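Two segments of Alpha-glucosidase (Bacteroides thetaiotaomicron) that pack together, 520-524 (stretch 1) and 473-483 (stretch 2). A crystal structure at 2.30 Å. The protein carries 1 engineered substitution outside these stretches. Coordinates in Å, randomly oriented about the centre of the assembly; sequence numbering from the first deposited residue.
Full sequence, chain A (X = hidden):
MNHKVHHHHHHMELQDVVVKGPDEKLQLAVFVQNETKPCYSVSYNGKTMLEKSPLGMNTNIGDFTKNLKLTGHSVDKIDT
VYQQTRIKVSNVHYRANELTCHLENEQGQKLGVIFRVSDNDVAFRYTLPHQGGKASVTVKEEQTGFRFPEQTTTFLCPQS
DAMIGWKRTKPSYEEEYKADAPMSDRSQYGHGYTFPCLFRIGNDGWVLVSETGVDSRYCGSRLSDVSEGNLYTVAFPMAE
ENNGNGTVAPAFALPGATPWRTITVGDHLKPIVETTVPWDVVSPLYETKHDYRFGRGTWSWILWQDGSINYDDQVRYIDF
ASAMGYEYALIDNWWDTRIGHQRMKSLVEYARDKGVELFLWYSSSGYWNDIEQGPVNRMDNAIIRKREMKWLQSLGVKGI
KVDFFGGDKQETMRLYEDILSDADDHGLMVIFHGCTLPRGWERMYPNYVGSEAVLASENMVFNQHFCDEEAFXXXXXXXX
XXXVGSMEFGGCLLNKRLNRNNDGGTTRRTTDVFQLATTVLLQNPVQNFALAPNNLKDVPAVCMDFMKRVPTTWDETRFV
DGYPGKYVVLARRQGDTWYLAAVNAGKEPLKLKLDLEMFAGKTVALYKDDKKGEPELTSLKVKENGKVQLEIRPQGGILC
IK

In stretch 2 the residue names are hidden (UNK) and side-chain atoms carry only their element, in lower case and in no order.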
ATOM      1  N   VAL A 520      -2.568 -10.359  11.241  1.00 26.02           N
ATOM      2  CA  VAL A 520      -1.128 -10.211  11.311  1.00 26.28           C
ATOM      3  C   VAL A 520      -0.536 -10.048   9.910  1.00 30.25           C
ATOM      4  O   VAL A 520       0.411  -9.284   9.706  1.00 29.64           O
ATOM      5  CB  VAL A 520      -0.492 -11.411  12.030  1.00 26.20           C
ATOM      6  CG1 VAL A 520       1.016 -11.278  12.050  1.00 27.42           C
ATOM      7  CG2 VAL A 520      -1.029 -11.505  13.449  1.00 26.07           C
ATOM      8  N   LEU A 521      -1.098 -10.766   8.945  1.00 24.18           N
ATOM      9  CA  LEU A 521      -0.618 -10.696   7.572  1.00 23.92           C
ATOM     10  C   LEU A 521      -0.796  -9.314   6.941  1.00 27.93           C
ATOM     11  O   LEU A 521       0.113  -8.812   6.286  1.00 25.32           O
ATOM     12  CB  LEU A 521      -1.326 -11.739   6.709  1.00 21.01           C
ATOM     13  CG  LEU A 521      -0.989 -13.189   7.058  1.00 24.53           C
ATOM     14  CD1 LEU A 521      -1.802 -14.155   6.206  1.00 26.63           C
ATOM     15  CD2 LEU A 521       0.498 -13.448   6.910  1.00 28.84           C
ATOM     16  N   LEU A 522      -1.961  -8.703   7.142  1.00 26.18           N
ATOM     17  CA  LEU A 522      -2.283  -7.433   6.486  1.00 26.02           C
ATOM     18  C   LEU A 522      -2.131  -6.242   7.443  1.00 26.15           C
ATOM     19  O   LEU A 522      -2.874  -6.125   8.420  1.00 25.17           O
ATOM     20  CB  LEU A 522      -3.711  -7.484   5.918  1.00 23.72           C
ATOM     21  CG  LEU A 522      -4.085  -8.732   5.104  1.00 23.98           C
ATOM     22  CD1 LEU A 522      -5.472  -8.608   4.478  1.00 25.94           C
ATOM     23  CD2 LEU A 522      -3.042  -9.028   4.032  1.00 21.98           C
ATOM     24  N   GLN A 523      -1.207  -5.337   7.122  1.00 20.44           N
ATOM     25  CA  GLN A 523      -0.823  -4.245   8.022  1.00 15.20           C
ATOM     26  C   GLN A 523      -1.505  -2.903   7.714  1.00 19.57           C
ATOM     27  O   GLN A 523      -1.568  -2.462   6.558  1.00 13.70           O
ATOM     28  CB  GLN A 523       0.706  -4.072   7.988  1.00 24.29           C
ATOM     29  CG  GLN A 523       1.251  -2.879   8.762  1.00 15.79           C
ATOM     30  CD  GLN A 523       1.330  -1.633   7.893  1.00 23.32           C
ATOM     31  OE1 GLN A 523       1.682  -1.708   6.712  1.00 22.69           O
ATOM     32  NE2 GLN A 523       0.991  -0.483   8.468  1.00 19.40           N
ATOM     33  N   ASN A 524      -2.037  -2.279   8.763  1.00 18.11           N
ATOM     34  CA  ASN A 524      -2.541  -0.903   8.722  1.00 18.95           C
ATOM     35  C   ASN A 524      -2.656  -0.378  10.157  1.00 25.87           C
ATOM     36  O   ASN A 524      -3.159  -1.084  11.033  1.00 26.15           O
ATOM     37  CB  ASN A 524      -3.888  -0.826   7.997  1.00 20.86           C
ATOM     38  CG  ASN A 524      -4.241   0.593   7.556  1.00 20.99           C
ATOM     39  OD1 ASN A 524      -4.857   1.355   8.302  1.00 24.30           O
ATOM     40  ND2 ASN A 524      -3.842   0.950   6.343  1.00 16.66           N
ATOM     41  N   UNK A 473      -5.790 -13.604  -2.994  1.00 22.72           N
ATOM     42  CA  UNK A 473      -5.424 -12.199  -2.826  1.00 20.53           C
ATOM     43  C   UNK A 473      -4.688 -11.938  -1.511  1.00 23.61           C
ATOM     44  O   UNK A 473      -3.726 -11.147  -1.465  1.00 24.38           O
ATOM     45  c   UNK A 473      -7.271 -11.303  -4.319  1.00 24.87           C
ATOM     46  c   UNK A 473      -6.672 -11.317  -2.921  1.00 21.28           C
ATOM     47  n   UNK A 473      -6.452 -10.950  -5.305  1.00 18.07           N
ATOM     48  o   UNK A 473      -8.454 -11.610  -4.511  1.00 22.88           O
ATOM     49  N   UNK A 474      -5.121 -12.618  -0.449  1.00 24.16           N
ATOM     50  CA  UNK A 474      -4.410 -12.573   0.833  1.00 20.92           C
ATOM     51  C   UNK A 474      -2.966 -13.063   0.670  1.00 22.64           C
ATOM     52  O   UNK A 474      -2.052 -12.566   1.323  1.00 22.07           O
ATOM     53  c   UNK A 474      -5.127 -13.409   1.908  1.00 20.53           C
ATOM     54  c   UNK A 474      -4.405 -13.321   3.245  1.00 28.11           C
ATOM     55  o   UNK A 474      -6.463 -12.921   2.076  1.00 28.35           O
ATOM     56  N   UNK A 475      -2.764 -14.033  -0.213  1.00 21.80           N
ATOM     57  CA  UNK A 475      -1.430 -14.559  -0.469  1.00 28.20           C
ATOM     58  C   UNK A 475      -0.714 -13.724  -1.514  1.00 26.00           C
ATOM     59  O   UNK A 475       0.416 -14.033  -1.895  1.00 30.81           O
ATOM     60  s   UNK A 475      -1.849 -17.194   0.393  1.00 24.09           S
ATOM     61  c   UNK A 475      -1.487 -16.021  -0.925  1.00 23.65           C
ATOM     62  N   UNK A 476      -1.372 -12.679  -2.001  1.00 24.83           N
ATOM     63  CA  UNK A 476      -0.663 -11.727  -2.850  1.00 23.29           C
ATOM     64  C   UNK A 476      -0.179 -10.493  -2.078  1.00 26.95           C
ATOM     65  O   UNK A 476       0.980 -10.081  -2.225  1.00 20.22           O
ATOM     66  c   UNK A 476      -0.534 -12.707  -5.845  1.00 21.19           C
ATOM     67  c   UNK A 476      -2.883 -11.898  -6.035  1.00 20.33           C
ATOM     68  c   UNK A 476      -1.549 -11.293  -4.023  1.00 19.29           C
ATOM     69  c   UNK A 476      -1.808 -12.360  -5.084  1.00 20.60           C
ATOM     70  N   UNK A 477      -1.044  -9.939  -1.229  1.00 23.84           N
ATOM     71  CA  UNK A 477      -0.805  -8.616  -0.629  1.00 19.49           C
ATOM     72  C   UNK A 477       0.522  -8.377   0.107  1.00 23.71           C
ATOM     73  O   UNK A 477       1.125  -7.323  -0.077  1.00 21.96           O
ATOM     74  c   UNK A 477      -3.275  -8.201  -0.373  1.00 23.22           C
ATOM     75  c   UNK A 477      -4.515  -8.579   0.015  1.00 18.24           C
ATOM     76  n   UNK A 477      -3.402  -7.725  -1.659  1.00 23.35           N
ATOM     77  n   UNK A 477      -5.365  -8.304  -1.028  1.00 25.83           N
ATOM     78  c   UNK A 477      -4.669  -7.792  -2.027  1.00 22.91           C
ATOM     79  c   UNK A 477      -1.953  -8.288   0.320  1.00 19.79           C
ATOM     80  N   UNK A 478       0.990  -9.338   0.924  1.00 24.11           N
ATOM     81  CA  UNK A 478       2.261  -9.052   1.596  1.00 22.12           C
ATOM     82  C   UNK A 478       3.449  -8.932   0.642  1.00 24.28           C
ATOM     83  O   UNK A 478       4.456  -8.331   1.012  1.00 21.29           O
ATOM     84  c   UNK A 478       0.327 -10.523   1.494  1.00 27.83           C
ATOM     85  c   UNK A 478       1.454 -11.265   2.106  1.00 30.58           C
ATOM     86  c   UNK A 478       2.436 -10.245   2.547  1.00 26.14           C
ATOM     87  N   UNK A 479       3.332  -9.508  -0.552  1.00 25.91           N
ATOM     88  CA  UNK A 479       4.384  -9.429  -1.561  1.00 23.83           C
ATOM     89  C   UNK A 479       4.267  -8.183  -2.451  1.00 25.95           C
ATOM     90  O   UNK A 479       5.254  -7.757  -3.063  1.00 21.58           O
ATOM     91  c   UNK A 479       3.526 -12.803  -1.400  1.00 27.95           C
ATOM     92  c   UNK A 479       5.874 -12.387  -1.380  1.00 26.15           C
ATOM     93  c   UNK A 479       5.011 -14.392  -0.398  1.00 24.43           C
ATOM     94  c   UNK A 479       3.732 -14.003  -0.738  1.00 26.09           C
ATOM     95  c   UNK A 479       6.085 -13.583  -0.719  1.00 25.96           C
ATOM     96  c   UNK A 479       4.595 -11.977  -1.721  1.00 26.06           C
ATOM     97  c   UNK A 479       4.369 -10.677  -2.456  1.00 25.35           C
ATOM     98  N   UNK A 480       3.066  -7.612  -2.541  1.00 17.06           N
ATOM     99  CA  UNK A 480       2.803  -6.556  -3.523  1.00 17.62           C
ATOM    100  C   UNK A 480       2.136  -5.302  -2.923  1.00 21.65           C
ATOM    101  O   UNK A 480       2.827  -4.385  -2.484  1.00 18.87           O
ATOM    102  c   UNK A 480       2.569  -8.359  -5.287  1.00 16.28           C
ATOM    103  c   UNK A 480       1.934  -7.094  -4.698  1.00 14.46           C
ATOM    104  c   UNK A 480       1.788  -8.997  -6.402  1.00 15.24           C
ATOM    105  c   UNK A 480       1.779  -6.044  -5.793  1.00 11.08           C
ATOM    106  N   UNK A 481       0.808  -5.252  -2.894  1.00 17.59           N
ATOM    107  CA  UNK A 481       0.126  -4.012  -2.512  1.00 21.75           C
ATOM    108  C   UNK A 481       0.553  -3.493  -1.140  1.00 18.85           C
ATOM    109  O   UNK A 481       0.857  -2.312  -0.983  1.00 16.75           O
ATOM    110  c   UNK A 481      -2.186  -3.116  -1.785  1.00 15.39           C
ATOM    111  n   UNK A 481      -1.155  -0.481   0.060  1.00 18.27           N
ATOM    112  n   UNK A 481      -3.135   0.678   0.199  1.00 20.88           N
ATOM    113  c   UNK A 481      -2.348  -0.181  -0.440  1.00 21.08           C
ATOM    114  n   UNK A 481      -2.753  -0.727  -1.582  1.00 20.22           N
ATOM    115  c   UNK A 481      -1.985  -1.706  -2.351  1.00 19.62           C
ATOM    116  c   UNK A 481      -1.396  -4.199  -2.535  1.00 17.34           C
ATOM    117  N   UNK A 482       0.580  -4.382  -0.157  1.00 19.85           N
ATOM    118  CA  UNK A 482       0.784  -3.984   1.229  1.00 17.30           C
ATOM    119  C   UNK A 482       2.266  -3.787   1.597  1.00 21.27           C
ATOM    120  O   UNK A 482       2.586  -3.116   2.585  1.00 24.04           O
ATOM    121  n   UNK A 482      -0.216  -3.198   3.713  1.00 17.82           N
ATOM    122  o   UNK A 482      -0.156  -5.299   4.498  1.00 24.23           O
ATOM    123  c   UNK A 482      -0.104  -4.513   3.556  1.00 18.46           C
ATOM    124  c   UNK A 482       0.098  -5.014   2.141  1.00 19.11           C
ATOM    125  N   UNK A 483       3.173  -4.346   0.793  1.00 23.32           N
ATOM    126  CA  UNK A 483       4.607  -4.235   1.071  1.00 13.24           C
ATOM    127  C   UNK A 483       5.127  -2.805   0.892  1.00 15.75           C
ATOM    128  O   UNK A 483       6.122  -2.425   1.504  1.00 22.04           O
ATOM    129  c   UNK A 483       5.713  -4.631  -1.212  1.00 20.12           C
ATOM    130  c   UNK A 483       5.451  -5.205   0.176  1.00 21.08           C
ATOM    131  o   UNK A 483       6.704  -5.476   0.803  1.00 19.12           O
TER
HETATM  132  O   HOH W   1       3.423  -2.824   5.129  1.00 14.48           O

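Position 473 has four side-chain atoms: two carbons, the second carrying one oxygen and one nitrogen. This is a carboxamide on a single CH2, out of reach of stretch 1. It is Asn473.

Position 474 has one carbon that carries an oxygen and a second carbon. The carbon branch meets the side chain of Leu521. A branch at CB with a hydroxyl and a methyl gives Thr474, whose CG2 lies 4.0 Å from Leu521 CD1.

Position 475 has one carbon and then a sulfur. CA-to-CB points away from stretch 1. It is Cys475.

Position 476 has four carbons, forked at the second. It makes no contact with stretch 1. It is Leu476.

Position 477 has one carbon and then a five-membered ring of three carbons and two nitrogens. CA-to-CB points toward stretch 1, and CB is 3.9 Å from Leu522 CD2. The ring is an imidazole, so this is His477. The same leucine methyl sits at the ring edge, near its plane.

Position 478 has three carbons that close a ring onto the backbone N. That closure defines Pro478. Its CD is 4.5 Å from Leu522 CD2, an apolar contact.

Position 479 has one carbon and then a ring of six carbons. It is Phe479, out of reach of stretch 1.

Position 480 has four carbons, forked at the first, with one arm two carbons long. It is Ile480, also out of reach.

Position 481 has three carbons, a nitrogen, and a carbon with two more nitrogens. This guanidinium belongs to Arg481. Its end comes nearer to stretch 1 but makes no contact.

Position 482 has two carbons, the second carrying one oxygen and one nitrogen. CA-to-CB points toward stretch 1, and the end group meets the backbone of Gln523. It accepts a bond there and donates one, as a carboxamide can. It is Asn482.

Position 483 has one carbon carrying an oxygen and a carbon. It is Thr483, whose CA-to-CB points away.

The contact turns on Asn482. Gln523 N donates to Asn482 OD1 at 2.8 Å, nearly straight at 169°. Asn482 ND2 donates to Gln523 O at 3.2 Å. One side chain thus serves both backbone polar groups of one residue, just past the helix end. A water adds a link, 2.7 Å from Asn482 O and 2.6 Å from Gln523 OE1. Leu521 and Leu522 supply the apolar part, against Thr474, His477 and Pro478.

Stretch 2 (473-483) NTCLHPFIRNT
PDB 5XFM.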